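Local coordinates for protein galactose mutarotase related enzyme (Lactobacillus casei, PDB 3Q1N) that probably binds carbohydrate and may act as an isomerase of the aldose 1-epimerase (galactose mutarotase) kind, at residues N7-A12 and L117-L122; I48-I53 and F138-H143; D235-T240 and P256-P261. All blocks are in the same frame, centred on the assembly; numbering follows the deposited sequence. Where two conformers were deposited one is given.

Interaction 1. Residues N7-A12 and L117-L122; sequences NSKFKA and LTDGGL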
# COMPACT_ATOMS: atom_id res chain seq x y z
N ASN A 7 -17.03 -15.00 -5.06
CA ASN A 7 -18.41 -15.15 -4.63
C ASN A 7 -19.30 -14.84 -5.83
O ASN A 7 -18.84 -14.87 -6.98
CB ASN A 7 -18.68 -14.31 -3.36
CG ASN A 7 -18.52 -12.82 -3.59
OD1 ASN A 7 -18.39 -12.36 -4.73
ND2 ASN A 7 -18.56 -12.06 -2.49
N SER A 8 -20.59 -14.59 -5.62
CA SER A 8 -21.48 -14.39 -6.76
C SER A 8 -21.14 -13.12 -7.57
O SER A 8 -21.41 -13.07 -8.76
CB SER A 8 -22.93 -14.32 -6.31
OG SER A 8 -23.24 -13.09 -5.73
N LYS A 9 -20.62 -12.11 -6.88
CA LYS A 9 -20.34 -10.79 -7.51
C LYS A 9 -18.90 -10.61 -8.03
O LYS A 9 -18.67 -9.84 -8.99
CB LYS A 9 -20.63 -9.67 -6.52
CG LYS A 9 -22.14 -9.47 -6.19
CD LYS A 9 -22.37 -8.34 -5.14
CE LYS A 9 -22.11 -6.93 -5.72
NZ LYS A 9 -22.19 -5.80 -4.66
N PHE A 10 -17.93 -11.26 -7.38
CA PHE A 10 -16.50 -10.87 -7.53
C PHE A 10 -15.60 -12.10 -7.64
O PHE A 10 -15.93 -13.16 -7.09
CB PHE A 10 -16.05 -10.02 -6.32
CG PHE A 10 -16.84 -8.76 -6.12
CD1 PHE A 10 -16.92 -7.80 -7.10
CD2 PHE A 10 -17.49 -8.53 -4.92
CE1 PHE A 10 -17.66 -6.64 -6.90
CE2 PHE A 10 -18.18 -7.40 -4.69
CZ PHE A 10 -18.30 -6.44 -5.70
N LYS A 11 -14.48 -11.96 -8.33
CA LYS A 11 -13.40 -12.94 -8.30
C LYS A 11 -12.06 -12.22 -8.07
O LYS A 11 -11.84 -11.15 -8.64
CB LYS A 11 -13.37 -13.73 -9.60
CG LYS A 11 -12.36 -14.91 -9.62
CD LYS A 11 -12.64 -15.86 -10.76
CE LYS A 11 -11.71 -17.07 -10.75
NZ LYS A 11 -12.02 -17.98 -11.92
N ALA A 12 -11.20 -12.82 -7.26
CA ALA A 12 -9.86 -12.25 -6.98
C ALA A 12 -8.82 -13.34 -7.25
O ALA A 12 -9.05 -14.55 -6.97
CB ALA A 12 -9.76 -11.76 -5.54
N LEU A 117 -13.71 -12.08 0.12
CA LEU A 117 -14.69 -11.38 -0.70
C LEU A 117 -16.05 -11.43 -0.02
O LEU A 117 -16.45 -12.47 0.55
CB LEU A 117 -14.80 -11.97 -2.10
CG LEU A 117 -13.62 -11.71 -3.01
CD1 LEU A 117 -13.66 -12.65 -4.24
CD2 LEU A 117 -13.49 -10.14 -3.34
N THR A 118 -16.73 -10.30 -0.06
CA THR A 118 -18.07 -10.10 0.50
C THR A 118 -18.92 -9.40 -0.54
O THR A 118 -18.45 -9.05 -1.63
CB THR A 118 -18.02 -9.16 1.76
OG1 THR A 118 -17.67 -7.83 1.34
CG2 THR A 118 -17.04 -9.72 2.82
N ASP A 119 -20.20 -9.15 -0.24
CA ASP A 119 -21.01 -8.36 -1.17
C ASP A 119 -20.43 -6.96 -1.45
O ASP A 119 -20.67 -6.37 -2.49
CB ASP A 119 -22.42 -8.16 -0.62
CG ASP A 119 -23.29 -9.36 -0.81
OD1 ASP A 119 -22.90 -10.28 -1.55
OD2 ASP A 119 -24.40 -9.38 -0.19
N GLY A 120 -19.71 -6.41 -0.49
CA GLY A 120 -19.19 -5.06 -0.61
C GLY A 120 -17.90 -4.95 -1.41
O GLY A 120 -17.59 -3.87 -1.92
N GLY A 121 -17.15 -6.05 -1.47
CA GLY A 121 -15.82 -6.06 -2.06
C GLY A 121 -14.85 -6.98 -1.35
O GLY A 121 -15.21 -8.11 -0.96
N LEU A 122 -13.61 -6.50 -1.16
CA LEU A 122 -12.53 -7.35 -0.68
C LEU A 122 -12.08 -6.85 0.68
O LEU A 122 -11.70 -5.68 0.79
CB LEU A 122 -11.33 -7.27 -1.62
CG LEU A 122 -10.09 -8.08 -1.22
CD1 LEU A 122 -10.37 -9.60 -1.36
CD2 LEU A 122 -8.88 -7.60 -2.04
O HOH W 1 -21.69 -11.95 -3.82
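Asn-7 reaches across to Thr-118 with its amide nitrogen: ND2 gives a hydrogen bond to Thr-118 O at 3.1 Å. Thr-118 O lies in the plane of the Asn-7 amide, whereas ND2 stands well above the plane of that carbonyl. Gly-121 N comes to the same oxygen from the opposite face, so two N-H groups grip it. CG of Asn-7 sits between backbone N and carbonyl carbon (chi1 63°), and the other end of the amide is held too: OD1 accepts from Phe-10 N, 2.9 Å away, nearly along the C=O axis. That is an Asx motif in the turn joining strands 2-6 and 10-15, and it faces the 119-120 turn between strands 109-118 and 121-130, so two hairpin ends of different sheets meet. The bend at chi3 (72°) turns CE of Lys-9 toward Asp-119, and NZ, one atom on, bonds to Asp-119 O at 2.7 Å. Lys-9 CB covers the centre of one face of the Phe-10 ring, while the ring edge meets Thr-118 O. Deeper in, Leu-117 divides its methyls, CD2 against Phe-10 CB at 3.9 Å and CD1 against Ala-12 CB. A water links Ser-8 OG to Asp-119 OD1.

Interaction 2. Residues I48-I53 and F138-H143; sequences ILFPSI and FALGFH. With EDO (1,2-ethanediol), chain J.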
# COMPACT_ATOMS: atom_id res chain seq x y z
N ILE A 48 2.65 -6.08 -1.29
CA ILE A 48 2.75 -5.84 0.13
C ILE A 48 4.12 -5.28 0.43
O ILE A 48 5.14 -5.75 -0.14
CB ILE A 48 2.51 -7.15 0.94
CG1 ILE A 48 1.06 -7.60 0.75
CG2 ILE A 48 2.81 -6.90 2.46
CD1 ILE A 48 0.72 -9.01 1.36
N LEU A 49 4.17 -4.27 1.30
CA LEU A 49 5.39 -3.53 1.66
C LEU A 49 5.69 -3.83 3.13
O LEU A 49 5.00 -3.36 4.01
CB LEU A 49 5.18 -2.03 1.44
CG LEU A 49 4.55 -1.56 0.13
CD1 LEU A 49 4.36 -0.04 0.17
CD2 LEU A 49 5.38 -1.98 -1.07
N PHE A 50 6.71 -4.64 3.38
CA PHE A 50 7.10 -4.97 4.76
C PHE A 50 8.54 -5.46 4.73
O PHE A 50 8.90 -6.17 3.83
CB PHE A 50 6.22 -6.11 5.32
CG PHE A 50 6.67 -6.65 6.67
CD1 PHE A 50 6.20 -6.07 7.85
CD2 PHE A 50 7.55 -7.74 6.76
CE1 PHE A 50 6.57 -6.54 9.09
CE2 PHE A 50 7.92 -8.25 8.03
CZ PHE A 50 7.43 -7.64 9.19
N PRO A 51 9.35 -5.08 5.73
CA PRO A 51 9.13 -4.23 6.90
C PRO A 51 9.46 -2.75 6.68
O PRO A 51 9.57 -2.00 7.64
CB PRO A 51 10.04 -4.86 7.96
CG PRO A 51 11.20 -5.33 7.17
CD PRO A 51 10.65 -5.77 5.82
N SER A 52 9.66 -2.35 5.43
CA SER A 52 9.91 -0.95 5.07
C SER A 52 8.95 -0.56 3.92
O SER A 52 8.62 -1.40 3.08
CB SER A 52 11.36 -0.83 4.62
OG SER A 52 11.77 0.50 4.46
N ILE A 53 8.56 0.69 3.89
CA ILE A 53 7.81 1.30 2.80
C ILE A 53 8.75 2.22 2.06
O ILE A 53 9.46 3.03 2.65
CB ILE A 53 6.60 2.06 3.38
CG1 ILE A 53 5.57 1.07 3.94
CG2 ILE A 53 5.96 2.99 2.30
CD1 ILE A 53 4.50 1.80 4.85
N PHE A 138 8.92 -2.02 12.67
CA PHE A 138 8.53 -2.30 11.28
C PHE A 138 7.56 -1.26 10.76
O PHE A 138 6.96 -0.49 11.52
CB PHE A 138 7.84 -3.69 11.18
CG PHE A 138 6.45 -3.69 11.73
CD1 PHE A 138 6.22 -3.83 13.10
CD2 PHE A 138 5.38 -3.46 10.91
CE1 PHE A 138 4.97 -3.69 13.61
CE2 PHE A 138 4.09 -3.34 11.41
CZ PHE A 138 3.87 -3.48 12.80
N ALA A 139 7.47 -1.24 9.43
CA ALA A 139 6.39 -0.59 8.70
C ALA A 139 5.66 -1.60 7.85
O ALA A 139 6.23 -2.61 7.44
CB ALA A 139 6.92 0.59 7.80
N LEU A 140 4.38 -1.35 7.58
CA LEU A 140 3.58 -2.24 6.72
C LEU A 140 2.72 -1.39 5.82
O LEU A 140 2.02 -0.49 6.29
CB LEU A 140 2.69 -3.17 7.56
CG LEU A 140 1.87 -4.20 6.75
CD1 LEU A 140 0.60 -3.65 6.17
CD2 LEU A 140 2.70 -4.79 5.65
N GLY A 141 2.77 -1.65 4.52
CA GLY A 141 1.89 -0.95 3.57
C GLY A 141 1.37 -1.90 2.50
O GLY A 141 1.85 -3.04 2.35
N PHE A 142 0.36 -1.44 1.78
CA PHE A 142 -0.27 -2.17 0.67
C PHE A 142 -0.32 -1.16 -0.51
O PHE A 142 -0.71 -0.00 -0.31
CB PHE A 142 -1.65 -2.62 1.16
CG PHE A 142 -2.55 -3.26 0.10
CD1 PHE A 142 -2.10 -4.20 -0.80
CD2 PHE A 142 -3.87 -2.92 0.09
CE1 PHE A 142 -2.96 -4.76 -1.71
CE2 PHE A 142 -4.73 -3.47 -0.80
CZ PHE A 142 -4.29 -4.39 -1.70
N HIS A 143 0.05 -1.60 -1.70
CA HIS A 143 0.36 -0.75 -2.86
C HIS A 143 -0.48 -1.09 -4.12
O HIS A 143 0.06 -1.30 -5.20
CB HIS A 143 1.89 -0.96 -3.13
CG HIS A 143 2.57 0.07 -4.00
ND1 HIS A 143 2.26 0.26 -5.32
CD2 HIS A 143 3.64 0.86 -3.74
CE1 HIS A 143 3.07 1.17 -5.85
NE2 HIS A 143 3.94 1.54 -4.92
C1 EDO J . 4.53 4.98 -4.45
O1 EDO J . 4.62 4.32 -3.17
C2 EDO J . 5.71 4.69 -5.34
O2 EDO J . 5.85 3.28 -5.61
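Ile-53 and Leu-49 lie on the same side of the backbone of Gly-141. CD1 of Ile-53 packs 4.0 Å from Ala-139 CB and also touches Leu-140 O, while Leu-49 sets CB and CG against Gly-141 O. Even a CB on Gly-141 would press against CD1 of both Ile-53 and Leu-49, so the bare backbone lets the two residues close over it. On the other side Leu-140 turns CG anti to its backbone N (chi1 -177°); beyond it, in the conformers given, CD2 meets Ile-48 CG2 and Phe-50 CB, each at 3.8 Å. Phe-50 carries the packing on to Phe-138: its CE1 reaches Phe-138 CB, and the two rings cross obliquely, their planes at 44°. Pro-51 CB sits over the centre of one face of the Phe-50 ring, next to the cis peptide bond that joins the two residues.

The short strand 48-49 is antiparallel to strand 136-147, in the galactose mutarotase-like beta-sandwich of the aldose 1-epimerase family. Leu-49 and Gly-141 form a hydrogen-bonded pair, with Leu-49 N to Gly-141 O at 2.8 Å and Gly-141 N to Leu-49 O at 2.9 Å. Beyond strand 48-49, Ala-139 N still bonds to Pro-51 O, at 2.9 Å.

Further out, Leu-49 CD1 approaches the edge of the His-143 ring. His-143 NE2 donates in the ring plane to O2 of an ethanediol, 2.7 Å away and nearly straight at 167°. That diol also bonds to Glu-255 OE1, and the His-143 ring meets those of Trp-42 and Trp-242.

Interaction 3. Residues D235-T240 and P256-P261; sequences DFPYLT and PFDGLP. With EDO (1,2-ethanediol), chain N; EDO (1,2-ethanediol), chain R.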
# COMPACT_ATOMS: atom_id res chain seq x y z
N ASP A 235 -7.58 2.15 10.15
CA ASP A 235 -6.42 1.56 10.82
C ASP A 235 -5.06 2.03 10.30
O ASP A 235 -4.03 1.82 10.97
CB ASP A 235 -6.44 0.02 10.70
CG ASP A 235 -7.51 -0.66 11.55
OD1 ASP A 235 -8.23 0.01 12.32
OD2 ASP A 235 -7.67 -1.90 11.43
N PHE A 236 -5.02 2.58 9.09
CA PHE A 236 -3.77 2.95 8.43
C PHE A 236 -3.60 4.46 8.57
O PHE A 236 -4.46 5.21 8.11
CB PHE A 236 -3.80 2.52 6.95
CG PHE A 236 -3.60 1.05 6.74
CD1 PHE A 236 -4.65 0.15 6.90
CD2 PHE A 236 -2.35 0.54 6.46
CE1 PHE A 236 -4.45 -1.20 6.74
CE2 PHE A 236 -2.14 -0.78 6.31
CZ PHE A 236 -3.21 -1.70 6.48
N PRO A 237 -2.53 4.92 9.21
CA PRO A 237 -2.40 6.36 9.46
C PRO A 237 -2.20 7.19 8.22
O PRO A 237 -2.61 8.35 8.19
CB PRO A 237 -1.20 6.46 10.41
CG PRO A 237 -0.44 5.20 10.22
CD PRO A 237 -1.48 4.13 9.87
N TYR A 238 -1.60 6.63 7.17
CA TYR A 238 -1.31 7.45 5.97
C TYR A 238 -1.85 6.76 4.72
O TYR A 238 -2.16 5.56 4.75
CB TYR A 238 0.20 7.72 5.87
CG TYR A 238 0.80 8.17 7.17
CD1 TYR A 238 0.37 9.32 7.77
CD2 TYR A 238 1.76 7.39 7.83
CE1 TYR A 238 0.87 9.74 8.96
CE2 TYR A 238 2.29 7.84 9.06
CZ TYR A 238 1.84 9.03 9.57
OH TYR A 238 2.29 9.52 10.78
N LEU A 239 -1.96 7.52 3.63
CA LEU A 239 -2.57 7.06 2.39
C LEU A 239 -1.87 7.73 1.25
O LEU A 239 -1.86 8.97 1.19
CB LEU A 239 -4.08 7.40 2.35
CG LEU A 239 -4.85 6.76 1.18
CD1 LEU A 239 -4.85 5.23 1.26
CD2 LEU A 239 -6.31 7.32 1.14
N THR A 240 -1.33 6.94 0.33
CA THR A 240 -0.47 7.49 -0.71
C THR A 240 -1.06 7.32 -2.10
O THR A 240 -1.56 6.26 -2.44
CB THR A 240 0.92 6.86 -0.64
OG1 THR A 240 1.50 7.21 0.62
CG2 THR A 240 1.83 7.35 -1.76
N PRO A 256 -2.60 2.24 1.15
CA PRO A 256 -2.64 2.39 2.59
C PRO A 256 -1.25 2.15 3.20
O PRO A 256 -0.64 1.11 2.94
CB PRO A 256 -3.65 1.32 3.03
CG PRO A 256 -4.53 1.07 1.83
CD PRO A 256 -3.56 1.20 0.68
N PHE A 257 -0.79 3.09 4.04
CA PHE A 257 0.55 3.06 4.67
C PHE A 257 0.43 3.06 6.20
O PHE A 257 -0.12 4.02 6.80
CB PHE A 257 1.40 4.30 4.31
CG PHE A 257 2.13 4.27 2.96
CD1 PHE A 257 1.89 3.33 1.97
CD2 PHE A 257 3.04 5.27 2.69
CE1 PHE A 257 2.58 3.39 0.75
CE2 PHE A 257 3.71 5.31 1.50
CZ PHE A 257 3.50 4.40 0.53
N ASP A 258 0.98 2.02 6.83
CA ASP A 258 1.30 2.05 8.27
C ASP A 258 2.82 2.20 8.43
O ASP A 258 3.50 1.31 8.89
CB ASP A 258 0.78 0.79 8.97
CG ASP A 258 0.92 0.84 10.48
OD1 ASP A 258 1.01 1.96 11.05
OD2 ASP A 258 0.93 -0.26 11.10
N GLY A 259 3.32 3.37 8.02
CA GLY A 259 4.73 3.68 7.97
C GLY A 259 4.95 4.68 6.86
O GLY A 259 4.00 5.16 6.24
N LEU A 260 6.20 5.09 6.70
CA LEU A 260 6.58 6.14 5.76
C LEU A 260 7.94 5.87 5.18
O LEU A 260 8.81 5.29 5.85
CB LEU A 260 6.64 7.48 6.49
CG LEU A 260 5.34 8.10 7.03
CD1 LEU A 260 5.62 9.26 7.93
CD2 LEU A 260 4.46 8.46 5.85
N PRO A 261 8.17 6.31 3.92
CA PRO A 261 9.54 6.27 3.41
C PRO A 261 10.48 7.06 4.31
O PRO A 261 10.06 7.95 5.04
CB PRO A 261 9.43 6.99 2.06
CG PRO A 261 7.92 6.93 1.72
CD PRO A 261 7.23 6.98 3.00
C1 EDO N . -0.42 3.57 13.84
O1 EDO N . 0.98 3.48 13.48
C2 EDO N . -0.74 2.51 14.87
O2 EDO N . -1.02 1.28 14.20
C1 EDO R . -8.07 -5.52 14.03
O1 EDO R . -8.04 -6.17 12.75
C2 EDO R . -7.92 -4.01 13.83
O2 EDO R . -8.94 -3.52 12.94
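Phe-257 offers one ring face to Thr-240. CB of the threonine stands 4.0 Å from the ring centroid in a CH-pi contact, and OG1 lies over the face, displaced toward the rim, 3.0 Å from Phe-257 CE2. Burial leaves that hydroxyl with the aromatic face as its neighbour and no hydrogen-bond partner in the model. At the other end of the residue, Phe-257 CB meets Tyr-238 CB at 3.9 Å, and the two backbones exchange hydrogen bonds: Tyr-238 N to Phe-257 O at 3.0 Å, in the carbonyl plane, and Phe-257 N to Tyr-238 O at 2.9 Å. An alanine at Phe-257 would probably leave the Thr-240 side chain facing a gap and Ile-53 without the ring it packs on.

With chi1 at -47°, CG of Tyr-238 lies beside the backbone N, and the ring beyond it meets Leu-260. That leucine, crossing at about a right angle, brings CD2 to 3.5 Å from Tyr-238 CD2, while Pro-237 CB covers the centre of one ring face. The ring edge also meets Gly-259 O, and Phe-173 packs edge-to-face with it.

Pro-256 sits on the opposite side of the sheet from these two rings. Its CB lies over one face of the Phe-236 ring, 3.9 Å from the centroid, and its CG touches Leu-239 CD1. Beside Phe-236, Pro-237 CD rests near Asp-258 OD1, which accepts from an ethanediol.

Strands 238-242 and 251-258 thus form an antiparallel beta hairpin, the pieces 238-240 and 256-258 running at 138° to each other, within the galactose mutarotase-like beta-sandwich of the aldose 1-epimerase family.

In the fold
Interactions 2 and 3 are next to each other, their centres 9 Å apart, and share one antiparallel sheet in which strand 136-147 lies between strands 48-49 and 251-258. Leu-140 O and Asp-258 N, 2.8 Å apart, probably bond across that join, and Ile-53 packs on Phe-257. Interaction 1 is peripheral, about 25 Å from both by centres, where the turn ends of two other sheets meet. Along the chain, interactions 1 and 2 cross: 48-53 falls between 7-12 and 117-122, and 138-143 follows both; strands 121-130 and 136-147 are consecutive. Interaction 3 comes after both. Ethanediol and nitrate bound by His-143, near interactions 2 and 3, may mark a pocket.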